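Local coordinates for LS-24 (Lathyrus sativus, PDB 3LP9), which binds a calcium ion in a four-bladed hemopexin fold and probably takes up hemin as a monomer or spermine as a dimer, at residues Phe20-Asp24 / Lys25-Leu29; Gly100-Ile104 / Ala105-Pro109. One frame throughout, in Å; residues are numbered along the deposited sequence.

Interaction 1: residues Phe20-Asp24 / Lys25-Leu29; sequences FFIND and KYVLL
F20-I22 and K25-L29 run antiparallel, their axes 4.6 Å apart at closest approach and inclined at 153°, and are joined by a type II' beta turn from I22 to K25. F20 and V27 form a hydrogen-bonded pair, F20 N to V27 O and V27 N to F20 O. I22 and K25 form the last such pair before the turn: K25 N reaches I22 O at 2.7 Å, and I22 N donates back to K25 O. A water donates to both N23 O and K25 O, the latter at 2.8 Å, bridging the turn to the strand. N23 takes the second position of the turn with positive phi (51°).

F21 and Y26, a non-hydrogen-bonded pair, share one face of the sheet. CD1 of F21 lies 3.4 Å from CB of Y26; the tyrosine CG sits between its own backbone N and carbonyl carbon (chi1 78°), and its ring leads off to meet F51. On the other face, CD1 of I22 approaches CG2 of V27 at 4.1 Å. Farther along, CD2 of L29 touches CE2 of the F20 ring at 3.6 Å, and that ring also meets F189 edge-to-face. At the turn the aliphatic CD of K25 passes 3.5 Å from OD1 of D24, whose carboxylate is salt-bridged through OD2 to R48. The arrangement is a tight beta hairpin with a two-residue loop, N23-D24, here formed by the two middle strands of a hemopexin propeller blade, with F21 packed near the calcium ligand N7.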
# COMPACT_ATOMS: atom_id res chain seq x y z
N PHE A 20 -18.51 -1.63 10.77
CA PHE A 20 -17.75 -2.81 11.22
C PHE A 20 -17.07 -3.28 9.97
O PHE A 20 -17.74 -3.39 8.92
CB PHE A 20 -18.65 -3.93 11.77
CG PHE A 20 -19.34 -3.63 13.09
CD1 PHE A 20 -19.03 -2.51 13.83
CD2 PHE A 20 -20.26 -4.53 13.60
CE1 PHE A 20 -19.63 -2.28 15.01
CE2 PHE A 20 -20.85 -4.31 14.78
CZ PHE A 20 -20.53 -3.13 15.49
N PHE A 21 -15.78 -3.53 10.04
CA PHE A 21 -15.06 -4.03 8.89
C PHE A 21 -14.69 -5.49 9.06
O PHE A 21 -14.06 -5.88 10.04
CB PHE A 21 -13.85 -3.12 8.57
CG PHE A 21 -14.23 -1.69 8.32
CD1 PHE A 21 -14.76 -1.31 7.10
CD2 PHE A 21 -14.15 -0.77 9.33
CE1 PHE A 21 -15.19 -0.00 6.89
CE2 PHE A 21 -14.57 0.55 9.15
CZ PHE A 21 -15.10 0.94 7.90
N ILE A 22 -15.09 -6.28 8.08
CA ILE A 22 -14.92 -7.74 8.12
C ILE A 22 -14.36 -8.16 6.79
O ILE A 22 -14.91 -7.78 5.76
CB ILE A 22 -16.27 -8.49 8.30
CG1 ILE A 22 -17.17 -7.78 9.31
CG2 ILE A 22 -16.06 -10.00 8.65
CD1 ILE A 22 -18.51 -8.35 9.41
N ASN A 23 -13.26 -8.94 6.80
CA ASN A 23 -12.59 -9.33 5.57
C ASN A 23 -12.31 -8.08 4.71
O ASN A 23 -11.72 -7.15 5.17
CB ASN A 23 -13.38 -10.43 4.82
CG ASN A 23 -13.58 -11.67 5.68
OD1 ASN A 23 -12.77 -11.97 6.58
ND2 ASN A 23 -14.67 -12.41 5.44
N ASP A 24 -12.79 -8.08 3.48
CA ASP A 24 -12.69 -6.92 2.63
C ASP A 24 -14.05 -6.26 2.43
O ASP A 24 -14.27 -5.61 1.42
CB ASP A 24 -11.99 -7.30 1.32
CG ASP A 24 -12.81 -8.24 0.44
OD1 ASP A 24 -13.66 -9.00 0.92
OD2 ASP A 24 -12.58 -8.16 -0.77
N LYS A 25 -14.99 -6.46 3.36
CA LYS A 25 -16.23 -5.73 3.38
C LYS A 25 -16.51 -4.94 4.64
O LYS A 25 -15.71 -4.90 5.58
CB LYS A 25 -17.43 -6.63 3.17
CG LYS A 25 -17.16 -8.05 3.12
CD LYS A 25 -17.04 -8.45 1.70
CE LYS A 25 -17.66 -9.77 1.54
NZ LYS A 25 -17.99 -10.09 0.08
N TYR A 26 -17.69 -4.33 4.64
CA TYR A 26 -18.18 -3.65 5.81
C TYR A 26 -19.69 -3.83 6.03
O TYR A 26 -20.42 -4.23 5.15
CB TYR A 26 -17.81 -2.19 5.75
CG TYR A 26 -18.63 -1.32 4.84
CD1 TYR A 26 -18.35 -1.20 3.46
CD2 TYR A 26 -19.68 -0.57 5.37
CE1 TYR A 26 -19.09 -0.36 2.66
CE2 TYR A 26 -20.43 0.28 4.58
CZ TYR A 26 -20.13 0.39 3.26
OH TYR A 26 -20.91 1.27 2.53
N VAL A 27 -20.12 -3.56 7.24
CA VAL A 27 -21.51 -3.56 7.64
C VAL A 27 -21.70 -2.18 8.34
O VAL A 27 -20.85 -1.74 9.12
CB VAL A 27 -21.83 -4.74 8.60
CG1 VAL A 27 -23.28 -4.78 8.96
CG2 VAL A 27 -21.56 -6.04 7.94
N LEU A 28 -22.79 -1.49 8.01
CA LEU A 28 -23.27 -0.34 8.77
C LEU A 28 -24.42 -0.81 9.72
O LEU A 28 -25.45 -1.24 9.29
CB LEU A 28 -23.79 0.77 7.82
CG LEU A 28 -24.33 2.00 8.54
CD1 LEU A 28 -23.29 2.56 9.49
CD2 LEU A 28 -24.79 2.98 7.52
N LEU A 29 -24.19 -0.73 11.02
CA LEU A 29 -25.12 -1.18 12.03
C LEU A 29 -25.72 -0.04 12.89
O LEU A 29 -25.02 0.86 13.37
CB LEU A 29 -24.41 -2.24 12.92
CG LEU A 29 -25.24 -2.94 14.01
CD1 LEU A 29 -26.05 -4.08 13.41
CD2 LEU A 29 -24.28 -3.42 15.11
O HOH W 1 -12.90 -4.96 5.24

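Interaction 2: residues Gly100-Ile104 / Ala105-Pro109; sequences GPKKI and ADVFP
K103 O receives two backbone bonds from the first turn of the helix, from V107 N at 3.1 Å and from D106 N at 3.0 Å; K103 is the N-cap residue. F108 N closes the following turn on I104 O at 2.7 Å. Among apolar contacts, CG2 of V107 presses tightly on CB of K102 at 3.4 Å; its CG1 lies over the centre of one face of the F108 ring, and CD2 of that ring reaches CG2 of I104 at 4.3 Å. The polar side chains meet differently: OD2 of D106 rests beside the aliphatic K102 CD at 3.1 Å, while the K102 ammonium, its chain bent at the last torsion (chi4 90°), stands off at 5.4 Å between NZ and OD2. OD2 is hydrogen-bonded to Y62 of the second subunit. An alanine in place of D106 would probably leave that tyrosine hydroxyl without this mate across the dimer interface and take away the carboxylate that lies along the K102 chain. K103 NZ forms a salt bridge to E80 of the second subunit. The short helix follows directly from strand 100-103, with I104, V107 and F108 laid against F76 and F78 of strand 74-79.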
# COMPACT_ATOMS: atom_id res chain seq x y z
N GLY A 100 -2.90 10.42 2.74
CA GLY A 100 -2.39 9.10 2.36
C GLY A 100 -3.01 8.48 1.08
O GLY A 100 -3.56 9.21 0.25
N PRO A 101 -2.94 7.14 0.94
CA PRO A 101 -2.31 6.18 1.87
C PRO A 101 -0.82 6.45 2.20
O PRO A 101 -0.01 6.70 1.33
CB PRO A 101 -2.54 4.81 1.21
CG PRO A 101 -3.75 5.04 0.23
CD PRO A 101 -3.55 6.46 -0.23
N LYS A 102 -0.52 6.43 3.50
CA LYS A 102 0.85 6.58 3.99
C LYS A 102 1.21 5.53 5.05
O LYS A 102 0.39 5.08 5.80
CB LYS A 102 1.06 7.99 4.60
CG LYS A 102 1.47 9.09 3.62
CD LYS A 102 2.01 10.27 4.43
CE LYS A 102 2.25 11.49 3.56
NZ LYS A 102 0.95 12.26 3.59
N LYS A 103 2.48 5.17 5.12
CA LYS A 103 2.98 4.21 6.08
C LYS A 103 2.64 4.74 7.48
O LYS A 103 2.79 5.92 7.73
CB LYS A 103 4.49 4.09 5.88
CG LYS A 103 4.93 2.94 4.94
CD LYS A 103 6.27 3.23 4.38
CE LYS A 103 6.82 2.05 3.66
NZ LYS A 103 8.22 2.29 3.16
N ILE A 104 2.23 3.86 8.39
CA ILE A 104 1.92 4.23 9.75
C ILE A 104 3.06 5.02 10.38
O ILE A 104 2.82 6.10 10.92
CB ILE A 104 1.59 2.98 10.61
CG1 ILE A 104 0.30 2.30 10.14
CG2 ILE A 104 1.59 3.29 12.08
CD1 ILE A 104 0.18 0.92 10.62
N ALA A 105 4.28 4.48 10.32
CA ALA A 105 5.50 5.11 10.88
C ALA A 105 5.74 6.54 10.35
O ALA A 105 6.38 7.36 10.97
CB ALA A 105 6.65 4.24 10.55
N ASP A 106 5.19 6.86 9.20
CA ASP A 106 5.39 8.15 8.64
C ASP A 106 4.24 9.14 8.97
O ASP A 106 4.50 10.33 9.21
CB ASP A 106 5.75 7.96 7.14
CG ASP A 106 5.08 8.96 6.19
OD1 ASP A 106 5.33 10.23 6.15
OD2 ASP A 106 4.30 8.41 5.35
N VAL A 107 3.00 8.67 9.11
CA VAL A 107 1.92 9.59 9.56
C VAL A 107 2.03 9.78 11.06
O VAL A 107 1.79 10.91 11.60
CB VAL A 107 0.52 9.07 9.22
CG1 VAL A 107 -0.58 9.90 9.96
CG2 VAL A 107 0.30 9.08 7.70
N PHE A 108 2.39 8.68 11.73
CA PHE A 108 2.62 8.69 13.16
C PHE A 108 4.07 8.37 13.49
O PHE A 108 4.35 7.25 13.85
CB PHE A 108 1.69 7.69 13.86
CG PHE A 108 0.23 7.90 13.56
CD1 PHE A 108 -0.46 8.98 14.10
CD2 PHE A 108 -0.45 7.01 12.73
CE1 PHE A 108 -1.83 9.20 13.82
CE2 PHE A 108 -1.83 7.20 12.44
CZ PHE A 108 -2.50 8.30 12.97
N PRO A 109 5.01 9.37 13.37
CA PRO A 109 6.42 9.03 13.53
C PRO A 109 6.76 8.30 14.86
O PRO A 109 7.60 7.38 14.86
CB PRO A 109 7.14 10.40 13.37
CG PRO A 109 6.19 11.14 12.41
CD PRO A 109 4.84 10.79 12.99

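In the fold
From the N terminus, interaction 1 comes first, closing the two-residue turn between strands 17-22 and 25-30 in the first sheet. Interaction 2 comes later, where strand 100-103 of the second sheet passes into helix 104-107. The two are in series: neither nests in the other nor crosses it. Their centres lie about 23 Å apart, with nearest atoms about 14 Å apart. Interaction 1 is the more central and buried, between strand 6-11 on one side and strands 39-41 and 43-46 on the other; interaction 2 lies farther out, where the end of strand 100-103 and the start of the helix meet the second subunit. Interaction 1 ties the two middle strands of one blade together; interaction 2 ties the last strand of the next to its helix.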